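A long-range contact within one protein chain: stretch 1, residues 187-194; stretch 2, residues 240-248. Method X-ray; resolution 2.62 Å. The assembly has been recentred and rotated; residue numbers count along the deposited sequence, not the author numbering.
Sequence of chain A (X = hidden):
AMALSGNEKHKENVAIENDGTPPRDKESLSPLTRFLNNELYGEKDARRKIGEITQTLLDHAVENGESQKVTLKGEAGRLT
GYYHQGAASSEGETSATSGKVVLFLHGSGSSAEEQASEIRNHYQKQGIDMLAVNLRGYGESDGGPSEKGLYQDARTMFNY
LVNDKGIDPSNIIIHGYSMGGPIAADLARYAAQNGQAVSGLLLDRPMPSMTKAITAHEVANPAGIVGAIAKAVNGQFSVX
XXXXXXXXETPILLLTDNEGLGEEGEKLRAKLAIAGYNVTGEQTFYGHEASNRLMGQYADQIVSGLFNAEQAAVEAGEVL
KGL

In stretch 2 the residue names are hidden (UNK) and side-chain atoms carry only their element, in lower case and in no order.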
# COMPACT_ATOMS: atom_id res chain seq x y z
N LEU A 187 -8.21 -4.67 -2.34
CA LEU A 187 -7.83 -6.02 -1.92
C LEU A 187 -8.81 -6.51 -0.86
O LEU A 187 -9.40 -7.58 -1.00
CB LEU A 187 -6.41 -6.05 -1.37
CG LEU A 187 -5.86 -7.46 -1.09
CD1 LEU A 187 -5.78 -8.28 -2.37
CD2 LEU A 187 -4.49 -7.39 -0.45
N ALA A 188 -9.04 -5.70 0.16
CA ALA A 188 -9.92 -6.10 1.24
C ALA A 188 -11.25 -6.60 0.68
O ALA A 188 -11.76 -7.63 1.10
CB ALA A 188 -10.15 -4.94 2.21
N ARG A 189 -11.78 -5.88 -0.31
CA ARG A 189 -13.03 -6.24 -0.97
C ARG A 189 -12.91 -7.60 -1.63
O ARG A 189 -13.59 -8.56 -1.23
CB ARG A 189 -13.42 -5.19 -2.02
CG ARG A 189 -14.65 -5.53 -2.85
CD ARG A 189 -15.24 -4.29 -3.49
NE ARG A 189 -14.43 -3.80 -4.62
CZ ARG A 189 -14.51 -2.57 -5.14
NH1 ARG A 189 -15.35 -1.67 -4.64
NH2 ARG A 189 -13.73 -2.24 -6.16
N TYR A 190 -12.00 -7.70 -2.58
CA TYR A 190 -11.78 -8.94 -3.30
C TYR A 190 -11.64 -10.17 -2.37
O TYR A 190 -12.15 -11.23 -2.68
CB TYR A 190 -10.57 -8.82 -4.24
CG TYR A 190 -9.92 -10.13 -4.61
CD1 TYR A 190 -8.93 -10.67 -3.82
CD2 TYR A 190 -10.30 -10.82 -5.75
CE1 TYR A 190 -8.32 -11.87 -4.15
CE2 TYR A 190 -9.70 -12.03 -6.09
CZ TYR A 190 -8.71 -12.55 -5.28
OH TYR A 190 -8.09 -13.74 -5.59
N ALA A 191 -10.98 -10.00 -1.22
CA ALA A 191 -10.68 -11.15 -0.34
C ALA A 191 -11.93 -11.70 0.33
O ALA A 191 -12.11 -12.92 0.44
CB ALA A 191 -9.65 -10.78 0.70
N ALA A 192 -12.79 -10.80 0.79
CA ALA A 192 -14.06 -11.19 1.42
C ALA A 192 -15.05 -11.64 0.36
O ALA A 192 -15.85 -12.55 0.57
CB ALA A 192 -14.63 -10.02 2.21
N GLN A 193 -14.97 -10.99 -0.80
CA GLN A 193 -15.77 -11.33 -1.97
C GLN A 193 -15.41 -12.66 -2.64
O GLN A 193 -16.12 -13.12 -3.52
CB GLN A 193 -15.67 -10.20 -2.99
CG GLN A 193 -16.69 -9.12 -2.72
CD GLN A 193 -18.06 -9.53 -3.19
OE1 GLN A 193 -18.21 -10.53 -3.91
NE2 GLN A 193 -19.08 -8.77 -2.80
N ASN A 194 -14.30 -13.24 -2.22
CA ASN A 194 -13.81 -14.49 -2.76
C ASN A 194 -13.65 -15.47 -1.60
O ASN A 194 -12.85 -16.41 -1.66
CB ASN A 194 -12.47 -14.24 -3.46
CG ASN A 194 -11.86 -15.49 -4.06
OD1 ASN A 194 -10.64 -15.65 -4.06
ND2 ASN A 194 -12.70 -16.37 -4.56
N UNK A 240 -13.55 5.12 -0.79
CA UNK A 240 -15.01 4.94 -0.81
C UNK A 240 -15.45 3.95 -1.90
O UNK A 240 -16.06 2.91 -1.60
c UNK A 240 -17.42 8.00 -0.30
o UNK A 240 -16.55 8.90 -0.38
o UNK A 240 -18.64 8.24 -0.26
c UNK A 240 -15.69 6.30 -1.04
c UNK A 240 -16.96 6.54 -0.24
N UNK A 241 -15.11 4.27 -3.15
CA UNK A 241 -15.47 3.46 -4.32
C UNK A 241 -14.91 2.04 -4.22
O UNK A 241 -15.63 1.06 -4.42
c UNK A 241 -15.33 3.43 -6.90
n UNK A 241 -15.66 2.66 -9.84
c UNK A 241 -14.98 4.15 -5.60
c UNK A 241 -14.73 3.71 -9.36
c UNK A 241 -15.22 4.39 -8.09
N UNK A 242 -13.63 1.94 -3.86
CA UNK A 242 -12.96 0.65 -3.72
C UNK A 242 -13.47 -0.16 -2.50
O UNK A 242 -13.16 -1.35 -2.37
c UNK A 242 -11.45 0.85 -3.58
n UNK A 242 -9.56 1.03 -5.06
o UNK A 242 -11.38 2.25 -5.55
c UNK A 242 -10.80 1.42 -4.83
N UNK A 243 -14.21 0.48 -1.59
CA UNK A 243 -14.70 -0.21 -0.37
C UNK A 243 -16.09 -0.82 -0.55
O UNK A 243 -16.48 -1.70 0.24
c UNK A 243 -13.49 0.83 1.72
c UNK A 243 -13.71 1.88 2.81
c UNK A 243 -13.18 -0.52 2.34
c UNK A 243 -14.73 0.76 0.82
N UNK A 244 -16.83 -0.33 -1.55
CA UNK A 244 -18.23 -0.72 -1.77
C UNK A 244 -18.34 -2.20 -2.03
O UNK A 244 -17.81 -2.70 -3.01
c UNK A 244 -19.08 1.50 -2.72
n UNK A 244 -22.17 3.10 -4.00
c UNK A 244 -19.86 2.14 -3.87
c UNK A 244 -21.36 1.87 -3.77
c UNK A 244 -18.83 0.02 -2.97
N UNK A 245 -19.04 -2.90 -1.15
CA UNK A 245 -19.27 -4.33 -1.31
C UNK A 245 -18.36 -5.09 -0.39
O UNK A 245 -18.35 -6.32 -0.37
N UNK A 246 -17.56 -4.34 0.37
CA UNK A 246 -16.97 -4.88 1.57
C UNK A 246 -18.08 -5.05 2.60
O UNK A 246 -18.89 -4.13 2.78
c UNK A 246 -15.88 -3.95 2.12
c UNK A 246 -14.16 -3.57 3.90
c UNK A 246 -14.19 -5.75 2.67
c UNK A 246 -15.04 -4.61 3.22
N UNK A 247 -18.15 -6.24 3.24
CA UNK A 247 -18.92 -6.40 4.46
C UNK A 247 -18.68 -5.25 5.45
O UNK A 247 -17.55 -5.07 5.91
c UNK A 247 -17.63 -7.53 2.77
c UNK A 247 -17.41 -8.27 4.05
c UNK A 247 -18.41 -7.74 5.03
N UNK A 248 -19.73 -4.50 5.78
CA UNK A 248 -19.58 -3.24 6.51
C UNK A 248 -19.25 -3.42 8.00
O UNK A 248 -18.98 -2.45 8.71
c UNK A 248 -20.84 -2.39 6.34
n UNK A 248 -23.37 0.43 3.05
c UNK A 248 -22.96 -0.91 3.56
c UNK A 248 -22.03 -0.81 4.77
c UNK A 248 -21.13 -2.03 4.89

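Position 240 carries three carbons in a row, the third holding two oxygens: a carboxylate, one methylene longer than aspartate. It lies out of reach of stretch 1, so its identity rests on atoms alone. It is Glu240.

Position 241 has four carbons in an unbranched row ending in nitrogen. Its CA-to-CB bond points away from stretch 1, and what it gives the contact is backbone: its O accepts a hydrogen bond from Arg189 NH1 at 2.8 Å. The chain is that of lysine, Lys241.

At position 242 two carbons are followed by one oxygen and one nitrogen, a short amide. Its backbone O is 3.2 Å from Arg189 NH1, over one face of the guanidinium, where the angle is too poor for a hydrogen bond. The shape alone leaves aspartate close by, but the terminal nitrogen settles Asn242, whose ND2 is hydrogen-bonded elsewhere in the structure.

Position 243 shows four carbons forked at the second, with CA-to-CB pointing away from stretch 1. The fork one carbon beyond CB excludes isoleucine, leaving Leu243. Here a type II turn opens, running to position 246 and closed by the hydrogen bond from the N of 246 to Leu243 O, 2.9 Å.

Position 244 again has four carbons in a row and a terminal nitrogen. Its CB comes within 4.2 Å of Arg189 NH1, but the end of the chain leads away; the backbone O takes a hydrogen bond from Arg189 NH1 at 3.1 Å. This is Lys244.

Position 245 has no side-chain atoms, hence Gly245. Its phi of 103° and psi of 0° would jam a CB against the carbonyl O of Lys244, so the turn itself calls for glycine. An ideal CB would also point toward stretch 1, 3.9 Å from Arg189 CD.

Position 246 has four carbons, forked at the second. One branch tip lies 3.5 Å from Ala188 O, and also approaches the methyl groups of Ala188 and Ala192. It is Leu246; its CD1 is 4.1 Å from Ala188 CB and 4.3 Å from Ala192 CB.

Position 247 has three carbons closing a ring onto the backbone N, and one ring carbon lies 3.8 Å from Ala192 CB. Only proline closes such a ring: Pro247, with CG the atom in contact.

Position 248 ends the stretch with four carbons in a row and a nitrogen, out of reach of the helix: Lys248.

The contact divides into two modes. Arg189, extended through chi1 and chi2, delivers NH1 to the carbonyls of Lys241 and Lys244, linking the weakly bonded helix to the turn that begins at Leu243; because the acceptors are backbone atoms, these two bonds depend on the path of the chain rather than on lysine side chains. Beside it, Ala188 and Ala192, one helical turn apart, offer small methyls to Leu246, and Ala192 also meets Pro247. The rule is modest: a long donor reaches one carbonyl in the helix and one in the turn, while two alanine methyls pack against a leucine.

Stretch 2 240-248: EKNLKGLPK
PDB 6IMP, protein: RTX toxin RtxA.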